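Local atomic coordinates of soluble lytic murein transglycosylase (Escherichia coli, PDB entry 1QSA), a protein that cleaves the glycosidic bonds between N-acetylmuramic acid and N-acetylglucosamine in peptidoglycan, leaving a 1,6-anhydro bond on the muramic acid residue. Residues V175-G178 with Q179-A182; E465-Q468 with S469-M472; Y533-Y536 with V537-Q540. All coordinates share one frame; numbering follows the deposited sequence.

Contact 1. Residues V175-G178 with Q179-A182; sequences VLAG and QMPA. With SO4 (sulfate ion), chain M.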
ATOM      1  N   VAL A 175     -24.115  15.379   0.621  1.00 13.77           N
ATOM      2  CA  VAL A 175     -25.230  14.675   1.257  1.00 13.02           C
ATOM      3  C   VAL A 175     -25.472  15.223   2.673  1.00 12.62           C
ATOM      4  O   VAL A 175     -26.620  15.487   3.055  1.00 13.59           O
ATOM      5  CB  VAL A 175     -24.985  13.134   1.322  1.00 13.94           C
ATOM      6  CG1 VAL A 175     -26.017  12.441   2.237  1.00 14.43           C
ATOM      7  CG2 VAL A 175     -25.080  12.545  -0.069  1.00 13.63           C
ATOM      8  N   LEU A 176     -24.395  15.429   3.426  1.00 11.21           N
ATOM      9  CA  LEU A 176     -24.498  15.935   4.794  1.00 11.59           C
ATOM     10  C   LEU A 176     -25.075  17.354   4.818  1.00 13.05           C
ATOM     11  O   LEU A 176     -25.993  17.640   5.588  1.00 15.32           O
ATOM     12  CB  LEU A 176     -23.133  15.891   5.488  1.00 12.44           C
ATOM     13  CG  LEU A 176     -22.572  14.491   5.805  1.00 11.51           C
ATOM     14  CD1 LEU A 176     -21.179  14.597   6.380  1.00 12.84           C
ATOM     15  CD2 LEU A 176     -23.484  13.755   6.780  1.00 14.56           C
ATOM     16  N   ALA A 177     -24.572  18.218   3.941  1.00 13.42           N
ATOM     17  CA  ALA A 177     -25.050  19.597   3.879  1.00 13.73           C
ATOM     18  C   ALA A 177     -26.502  19.660   3.396  1.00 15.01           C
ATOM     19  O   ALA A 177     -27.251  20.556   3.792  1.00 15.65           O
ATOM     20  CB  ALA A 177     -24.137  20.458   2.998  1.00 14.62           C
ATOM     21  N   GLY A 178     -26.897  18.706   2.553  1.00 14.45           N
ATOM     22  CA  GLY A 178     -28.272  18.662   2.070  1.00 16.11           C
ATOM     23  C   GLY A 178     -29.254  18.335   3.193  1.00 16.32           C
ATOM     24  O   GLY A 178     -30.431  18.671   3.107  1.00 17.89           O
ATOM     25  N   GLN A 179     -28.769  17.666   4.238  1.00 16.39           N
ATOM     26  CA  GLN A 179     -29.592  17.302   5.398  1.00 17.85           C
ATOM     27  C   GLN A 179     -29.126  18.101   6.624  1.00 16.57           C
ATOM     28  O   GLN A 179     -29.280  17.661   7.753  1.00 16.27           O
ATOM     29  CB  GLN A 179     -29.437  15.800   5.704  0.50 18.09           C
ATOM     30  CG  GLN A 179     -29.598  14.857   4.505  0.50 20.64           C
ATOM     31  CD  GLN A 179     -29.205  13.414   4.818  0.50 20.88           C
ATOM     32  OE1 GLN A 179     -28.970  13.050   5.970  0.50 23.26           O
ATOM     33  NE2 GLN A 179     -29.137  12.586   3.786  0.50 25.34           N
ATOM     34  N   MET A 180     -28.560  19.284   6.402  1.00 17.41           N
ATOM     35  CA  MET A 180     -28.032  20.106   7.498  1.00 15.55           C
ATOM     36  C   MET A 180     -28.981  20.435   8.658  1.00 17.87           C
ATOM     37  O   MET A 180     -30.153  20.758   8.439  1.00 18.86           O
ATOM     38  CB  MET A 180     -27.518  21.436   6.930  1.00 16.61           C
ATOM     39  CG  MET A 180     -26.652  22.229   7.884  1.00 16.38           C
ATOM     40  SD  MET A 180     -25.033  21.491   8.041  1.00 17.24           S
ATOM     41  CE  MET A 180     -24.092  22.479   6.851  1.00 15.90           C
ATOM     42  N   PRO A 181     -28.501  20.296   9.910  1.00 17.38           N
ATOM     43  CA  PRO A 181     -29.345  20.625  11.064  1.00 18.46           C
ATOM     44  C   PRO A 181     -29.638  22.128  10.951  1.00 19.36           C
ATOM     45  O   PRO A 181     -28.845  22.872  10.369  1.00 18.55           O
ATOM     46  CB  PRO A 181     -28.420  20.361  12.251  1.00 18.61           C
ATOM     47  CG  PRO A 181     -27.540  19.247  11.764  1.00 18.43           C
ATOM     48  CD  PRO A 181     -27.267  19.606  10.326  1.00 16.64           C
ATOM     49  N   ALA A 182     -30.753  22.577  11.521  1.00 19.78           N
ATOM     50  CA  ALA A 182     -31.129  23.991  11.456  1.00 20.78           C
ATOM     51  C   ALA A 182     -30.046  24.962  11.924  1.00 21.07           C
ATOM     52  O   ALA A 182     -29.938  26.067  11.389  1.00 22.41           O
ATOM     53  CB  ALA A 182     -32.424  24.226  12.234  1.00 22.10           C
TER
HETATM   54  S   SO4 M 712     -32.806  19.686  12.853  1.00 61.99           S
HETATM   55  O1  SO4 M 712     -31.810  20.165  13.831  1.00 61.02           O
HETATM   56  O2  SO4 M 712     -32.874  20.620  11.713  1.00 61.12           O
HETATM   57  O3  SO4 M 712     -32.431  18.337  12.377  1.00 61.19           O
HETATM   58  O4  SO4 M 712     -34.135  19.619  13.497  1.00 62.75           O
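The carbonyl oxygen of L176 is gripped by two donors where the chain leaves helix 170-178 of the alpha-superhelix. One is the backbone: Q179 N lies 3.1 Å from L176 O, an i to i+3 bond of the kind that ends many helices, and it meets the carbonyl from above its plane. The other is the hydroxyl of Y157, on helix 154-166. The same Q179 N also leans weakly on V175 O at 3.3 Å, so its single hydrogen is divided between two acceptors as the regular i to i+4 pattern gives way. One residue on, M180 N makes another short-range bond, also weak, to A177 O at 3.2 Å.

The side chains around this turn differ in burial. M180 is buried and flexible enough to fit among helices: with CG anti to the backbone N (chi1 -166°), its bent chain turns the CE methyl to within 4.4 Å of A177 CB, and M180 also packs on I161 of helix 154-166 and on I191 of helix 185-196. A177, buried too, is small, which suits its close position against I191 and I192. On the exposed side V175 and Q179 lie alongside each other, and in one of the two conformers of Q179 its NE2 is 3.5 Å from V175 CG1, a placing that is therefore uncertain.

R147 ties the exit segment to its surroundings, bonding Q179 O with NH1 and a sulfate, probably from the crystallisation liquor, with NH2. P181 has no N-H to offer this anion, but the next residue does: A182 N reaches sulfate O2 at 2.9 Å.

Contact 2. Residues E465-Q468 with S469-M472; sequences EIPQ and SYAM. With SO4 (sulfate ion), chain L.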
ATOM      1  N   GLU A 465      17.837  -9.998 -22.838  1.00 11.29           N
ATOM      2  CA  GLU A 465      18.972  -9.253 -22.306  1.00 11.71           C
ATOM      3  C   GLU A 465      18.823  -8.919 -20.818  1.00 11.49           C
ATOM      4  O   GLU A 465      19.816  -8.723 -20.123  1.00 11.22           O
ATOM      5  CB  GLU A 465      19.175  -7.970 -23.109  0.76 12.52           C
ATOM      6  CG  GLU A 465      19.346  -8.218 -24.610  0.76 14.03           C
ATOM      7  CD  GLU A 465      19.229  -6.948 -25.418  0.76 18.66           C
ATOM      8  OE1 GLU A 465      18.103  -6.428 -25.545  0.76 17.46           O
ATOM      9  OE2 GLU A 465      20.270  -6.453 -25.916  0.76 20.37           O
ATOM     10  N   ILE A 466      17.587  -8.836 -20.329  1.00 10.82           N
ATOM     11  CA  ILE A 466      17.370  -8.578 -18.903  1.00  9.73           C
ATOM     12  C   ILE A 466      18.003  -9.708 -18.088  1.00  9.98           C
ATOM     13  O   ILE A 466      17.861 -10.888 -18.434  1.00 11.32           O
ATOM     14  CB  ILE A 466      15.841  -8.498 -18.524  1.00 10.04           C
ATOM     15  CG1 ILE A 466      15.057  -9.695 -19.092  1.00  8.52           C
ATOM     16  CG2 ILE A 466      15.254  -7.147 -18.964  1.00  9.43           C
ATOM     17  CD1 ILE A 466      13.659  -9.849 -18.465  1.00  8.87           C
ATOM     18  N   PRO A 467      18.800  -9.364 -17.063  1.00 10.55           N
ATOM     19  CA  PRO A 467      19.429 -10.404 -16.234  1.00 10.65           C
ATOM     20  C   PRO A 467      18.378 -11.192 -15.436  1.00 11.65           C
ATOM     21  O   PRO A 467      17.333 -10.651 -15.059  1.00 10.55           O
ATOM     22  CB  PRO A 467      20.306  -9.592 -15.279  1.00 12.04           C
ATOM     23  CG  PRO A 467      20.637  -8.366 -16.053  1.00 12.18           C
ATOM     24  CD  PRO A 467      19.310  -8.028 -16.720  1.00 10.34           C
ATOM     25  N   GLN A 468      18.646 -12.467 -15.182  1.00 10.17           N
ATOM     26  CA  GLN A 468      17.721 -13.281 -14.378  1.00  9.86           C
ATOM     27  C   GLN A 468      17.496 -12.626 -13.005  1.00  9.58           C
ATOM     28  O   GLN A 468      16.364 -12.519 -12.542  1.00 10.00           O
ATOM     29  CB  GLN A 468      18.267 -14.691 -14.177  1.00 11.34           C
ATOM     30  CG  GLN A 468      17.261 -15.611 -13.473  1.00 12.04           C
ATOM     31  CD  GLN A 468      17.867 -16.940 -13.076  1.00 15.21           C
ATOM     32  OE1 GLN A 468      18.755 -17.450 -13.757  1.00 15.24           O
ATOM     33  NE2 GLN A 468      17.393 -17.508 -11.973  1.00 15.06           N
ATOM     34  N   SER A 469      18.576 -12.170 -12.374  1.00 10.38           N
ATOM     35  CA  SER A 469      18.511 -11.523 -11.063  1.00 10.59           C
ATOM     36  C   SER A 469      17.585 -10.306 -11.083  1.00  9.30           C
ATOM     37  O   SER A 469      16.835 -10.067 -10.134  1.00 11.99           O
ATOM     38  CB  SER A 469      19.922 -11.105 -10.615  1.00 11.48           C
ATOM     39  OG  SER A 469      20.460 -10.099 -11.472  1.00 10.83           O
ATOM     40  N   TYR A 470      17.627  -9.567 -12.184  1.00 10.26           N
ATOM     41  CA  TYR A 470      16.816  -8.374 -12.342  1.00  8.44           C
ATOM     42  C   TYR A 470      15.325  -8.712 -12.428  1.00  9.42           C
ATOM     43  O   TYR A 470      14.506  -8.051 -11.779  1.00  8.24           O
ATOM     44  CB  TYR A 470      17.290  -7.576 -13.559  1.00  8.58           C
ATOM     45  CG  TYR A 470      16.469  -6.345 -13.811  1.00  9.70           C
ATOM     46  CD1 TYR A 470      16.262  -5.400 -12.794  1.00  9.15           C
ATOM     47  CD2 TYR A 470      15.848  -6.140 -15.046  1.00  9.49           C
ATOM     48  CE1 TYR A 470      15.443  -4.280 -13.002  1.00  9.43           C
ATOM     49  CE2 TYR A 470      15.036  -5.029 -15.265  1.00  9.77           C
ATOM     50  CZ  TYR A 470      14.838  -4.108 -14.242  1.00  9.44           C
ATOM     51  OH  TYR A 470      14.004  -3.028 -14.459  1.00  8.10           O
ATOM     52  N   ALA A 471      14.972  -9.713 -13.238  1.00  9.07           N
ATOM     53  CA  ALA A 471      13.566 -10.145 -13.352  1.00  9.01           C
ATOM     54  C   ALA A 471      13.060 -10.599 -11.979  1.00  8.89           C
ATOM     55  O   ALA A 471      11.932 -10.293 -11.576  1.00  9.18           O
ATOM     56  CB  ALA A 471      13.429 -11.271 -14.356  1.00 10.67           C
ATOM     57  N   MET A 472      13.914 -11.301 -11.240  1.00  7.58           N
ATOM     58  CA  MET A 472      13.572 -11.756  -9.901  1.00  8.57           C
ATOM     59  C   MET A 472      13.371 -10.596  -8.924  1.00  8.72           C
ATOM     60  O   MET A 472      12.443 -10.635  -8.116  1.00  9.54           O
ATOM     61  CB  MET A 472      14.615 -12.755  -9.395  1.00  9.16           C
ATOM     62  CG  MET A 472      14.540 -14.057 -10.178  1.00 10.47           C
ATOM     63  SD  MET A 472      15.817 -15.253  -9.787  1.00 12.53           S
ATOM     64  CE  MET A 472      15.149 -16.011  -8.286  1.00 11.76           C
TER
HETATM   65  S   SO4 L 711      22.016 -13.599 -16.751  1.00 51.60           S
HETATM   66  O1  SO4 L 711      20.564 -13.805 -16.613  1.00 50.32           O
HETATM   67  O2  SO4 L 711      22.573 -13.083 -15.489  1.00 53.08           O
HETATM   68  O3  SO4 L 711      22.669 -14.879 -17.078  1.00 53.78           O
HETATM   69  O4  SO4 L 711      22.283 -12.624 -17.826  1.00 53.10           O
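P467 O takes two backbone hydrogens from the first turn of helix 468-479. The bond from A471 N, 3.1 Å from P467 O, is nearly straight at the hydrogen (165°) and runs almost along the carbonyl, whereas Y470 N approaches the same oxygen at a poor angle and gives a weak bond. M472 N continues the regular pattern to Q468 O at 3.0 Å. P467 is the N-cap residue, and a proline suits the place because its missing N-H costs nothing ahead of a helix; it has, however, no polar side chain with which to cap. The backbone N-H of Q468 is instead answered by a sulfate, probably from the crystallisation liquor, with Q468 N 2.7 Å from its O1. The partial positive charge of the helix start would favour such an anion.

The side-chain polar groups are met mainly by other helices. Q468 and M472 run side by side, the glutamine extended with CG anti to its backbone N (chi1 -174°), and Q468 NE2 makes a weak bond to M472 SD at 3.5 Å and another weak one to N454. S469 OG is hydrogen-bonded to D595, and Y470 OH to both S548 and S549, so each buried hydroxyl is satisfied by another helix. Nearer the backbone the packing is apolar: P467 CD lies 3.8 Å from Y470 CB, and I466 CG2 comes to the edge of the Y470 ring, 4.1 Å from its CD2. The arrangement is a helix N-terminus with an N-cap proline, here opening the helix that carries the predicted active-site residue E478 in the lysozyme-like Slt-type domain.

Contact 3. Residues Y533-Y536 with V537-Q540; sequences YLQY and VYQQ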
ATOM      1  N   TYR A 533       7.450  -8.179 -21.167  1.00  9.01           N
ATOM      2  CA  TYR A 533       7.239  -6.728 -21.072  1.00 10.62           C
ATOM      3  C   TYR A 533       8.470  -6.039 -20.478  1.00 11.05           C
ATOM      4  O   TYR A 533       8.893  -4.975 -20.951  1.00 11.10           O
ATOM      5  CB  TYR A 533       5.998  -6.399 -20.242  1.00 10.82           C
ATOM      6  CG  TYR A 533       5.642  -4.921 -20.313  1.00 11.74           C
ATOM      7  CD1 TYR A 533       5.243  -4.341 -21.522  1.00 13.09           C
ATOM      8  CD2 TYR A 533       5.810  -4.090 -19.206  1.00 13.77           C
ATOM      9  CE1 TYR A 533       5.035  -2.955 -21.627  1.00 14.61           C
ATOM     10  CE2 TYR A 533       5.601  -2.699 -19.303  1.00 14.90           C
ATOM     11  CZ  TYR A 533       5.224  -2.148 -20.512  1.00 15.35           C
ATOM     12  OH  TYR A 533       5.098  -0.773 -20.628  1.00 16.88           O
ATOM     13  N   LEU A 534       9.068  -6.664 -19.464  1.00  9.18           N
ATOM     14  CA  LEU A 534      10.257  -6.098 -18.821  1.00  8.65           C
ATOM     15  C   LEU A 534      11.397  -5.978 -19.835  1.00  9.86           C
ATOM     16  O   LEU A 534      12.074  -4.947 -19.900  1.00 10.09           O
ATOM     17  CB  LEU A 534      10.663  -6.969 -17.630  1.00  7.93           C
ATOM     18  CG  LEU A 534      11.782  -6.420 -16.726  1.00  9.06           C
ATOM     19  CD1 LEU A 534      11.383  -5.070 -16.124  1.00  9.55           C
ATOM     20  CD2 LEU A 534      12.100  -7.437 -15.637  1.00  9.13           C
ATOM     21  N   GLN A 535      11.563  -7.002 -20.674  1.00  9.17           N
ATOM     22  CA  GLN A 535      12.594  -6.979 -21.717  1.00  9.25           C
ATOM     23  C   GLN A 535      12.288  -5.856 -22.725  1.00  9.51           C
ATOM     24  O   GLN A 535      13.194  -5.161 -23.187  1.00  9.15           O
ATOM     25  CB  GLN A 535      12.649  -8.341 -22.434  1.00  9.60           C
ATOM     26  CG  GLN A 535      13.455  -8.353 -23.740  1.00  8.60           C
ATOM     27  CD  GLN A 535      14.913  -7.963 -23.586  1.00 10.82           C
ATOM     28  OE1 GLN A 535      15.548  -8.231 -22.567  1.00 10.52           O
ATOM     29  NE2 GLN A 535      15.459  -7.349 -24.627  1.00 12.56           N
ATOM     30  N   TYR A 536      11.005  -5.651 -23.022  1.00 10.32           N
ATOM     31  CA  TYR A 536      10.589  -4.602 -23.946  1.00 11.38           C
ATOM     32  C   TYR A 536      11.021  -3.219 -23.440  1.00 12.30           C
ATOM     33  O   TYR A 536      11.683  -2.480 -24.172  1.00  9.63           O
ATOM     34  CB  TYR A 536       9.069  -4.647 -24.168  1.00 13.41           C
ATOM     35  CG  TYR A 536       8.495  -3.413 -24.845  1.00 12.88           C
ATOM     36  CD1 TYR A 536       8.862  -3.054 -26.141  1.00 17.65           C
ATOM     37  CD2 TYR A 536       7.594  -2.595 -24.170  1.00 17.76           C
ATOM     38  CE1 TYR A 536       8.332  -1.892 -26.748  1.00 17.04           C
ATOM     39  CE2 TYR A 536       7.071  -1.450 -24.762  1.00 18.54           C
ATOM     40  CZ  TYR A 536       7.437  -1.107 -26.041  1.00 17.76           C
ATOM     41  OH  TYR A 536       6.877   0.016 -26.611  1.00 20.75           O
ATOM     42  N   VAL A 537      10.679  -2.876 -22.199  1.00 11.11           N
ATOM     43  CA  VAL A 537      11.074  -1.558 -21.682  1.00 10.57           C
ATOM     44  C   VAL A 537      12.591  -1.467 -21.460  1.00 10.81           C
ATOM     45  O   VAL A 537      13.181  -0.394 -21.582  1.00 11.56           O
ATOM     46  CB  VAL A 537      10.256  -1.115 -20.424  1.00 11.00           C
ATOM     47  CG1 VAL A 537       8.779  -0.910 -20.800  1.00 11.99           C
ATOM     48  CG2 VAL A 537      10.391  -2.107 -19.297  1.00  9.48           C
ATOM     49  N   TYR A 538      13.220  -2.600 -21.162  1.00 10.38           N
ATOM     50  CA  TYR A 538      14.665  -2.641 -20.961  1.00 10.71           C
ATOM     51  C   TYR A 538      15.408  -2.247 -22.260  1.00 10.61           C
ATOM     52  O   TYR A 538      16.202  -1.303 -22.269  1.00 10.48           O
ATOM     53  CB  TYR A 538      15.084  -4.039 -20.486  1.00 10.30           C
ATOM     54  CG  TYR A 538      16.539  -4.191 -20.061  1.00 10.49           C
ATOM     55  CD1 TYR A 538      17.018  -3.584 -18.893  1.00 10.15           C
ATOM     56  CD2 TYR A 538      17.417  -4.995 -20.791  1.00  9.01           C
ATOM     57  CE1 TYR A 538      18.336  -3.785 -18.464  1.00 10.02           C
ATOM     58  CE2 TYR A 538      18.735  -5.204 -20.369  1.00 12.58           C
ATOM     59  CZ  TYR A 538      19.179  -4.591 -19.197  1.00 13.51           C
ATOM     60  OH  TYR A 538      20.470  -4.777 -18.765  1.00 15.77           O
ATOM     61  N   GLN A 539      15.097  -2.915 -23.372  1.00 10.47           N
ATOM     62  CA  GLN A 539      15.757  -2.602 -24.635  1.00 11.69           C
ATOM     63  C   GLN A 539      15.366  -1.215 -25.141  1.00 12.48           C
ATOM     64  O   GLN A 539      16.195  -0.505 -25.696  1.00 13.15           O
ATOM     65  CB  GLN A 539      15.459  -3.685 -25.692  1.00 12.69           C
ATOM     66  CG  GLN A 539      13.996  -3.807 -26.133  1.00 11.84           C
ATOM     67  CD  GLN A 539      13.584  -2.759 -27.167  1.00 13.58           C
ATOM     68  OE1 GLN A 539      14.357  -2.417 -28.059  1.00 14.22           O
ATOM     69  NE2 GLN A 539      12.362  -2.246 -27.039  1.00 13.48           N
ATOM     70  N   GLN A 540      14.123  -0.812 -24.882  1.00 11.99           N
ATOM     71  CA  GLN A 540      13.635   0.488 -25.329  1.00 13.23           C
ATOM     72  C   GLN A 540      14.452   1.638 -24.732  1.00 13.73           C
ATOM     73  O   GLN A 540      14.722   2.638 -25.407  1.00 13.60           O
ATOM     74  CB  GLN A 540      12.154   0.665 -25.013  0.64 14.32           C
ATOM     75  CG  GLN A 540      11.555   1.878 -25.711  0.64 18.34           C
ATOM     76  CD  GLN A 540      10.049   1.889 -25.672  0.64 20.33           C
ATOM     77  OE1 GLN A 540       9.440   2.401 -24.732  0.64 21.38           O
ATOM     78  NE2 GLN A 540       9.433   1.319 -26.702  0.64 18.84           N
TER
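Q539 has CG wedged between its backbone N and carbonyl carbon (chi1 65°), and a second bend at chi2 curls its amide back over the preceding turn toward Y536. There Q539 NE2 reaches Y536 O at 3.0 Å, in the carbonyl plane and on a lone pair, while Q540 N gives the same oxygen its ordinary helical bond. One carbonyl thus holds two donors, and a glutamine fits because its flexible arm can fold back on its own helix. The Q539 amide also lies near the Y536 ring, the two planes only 29° apart.

Y536 has CG anti to its backbone N (chi1 166°), which sends the ring along the extended chain of Q540. In one of the two conformers of Q540, NE2 makes a weak and therefore doubtful bond to Y536 OH at 2.9 Å. These residues lie in the last turns of helix 523-540, in the lysozyme-like Slt-type domain, with M508 and F509 of helix 499-509 against the Y536 side chain.

V537 fills the join between two tyrosines: its CG1 is 3.9 Å from Y536 CD2 and 3.8 Å from Y533 CZ, and a beta-branched residue can place this methyl with little freedom. Replacing Y536 with alanine would probably open a gap beside V537 CG1 and take away the surface on which M508 and F509 pack. The other V537 methyl, CG2, packs 3.4 Å from L534 O.

Overall arrangement
Contacts 2 and 3 are neighbours in the Slt-type domain, their centres 11 Å apart, while contact 1 sits in the alpha-superhelix across the chain's centre, 57 Å and 54 Å from them by centres. The two neighbours are joined by Q535 OE1, which lies 2.9 Å from E465 N and 3.1 Å from I466 N, probable hydrogen bonds that fix the lead-in to helix 468-479 on helix 523-540; I466 CG2 packs 3.4 Å from Y538 CG beside them. Both come near the predicted active-site residue E478: its side chain is about 9 Å from that of Y470 and about 8 Å from that of L534. Contact 1 lies far from that site.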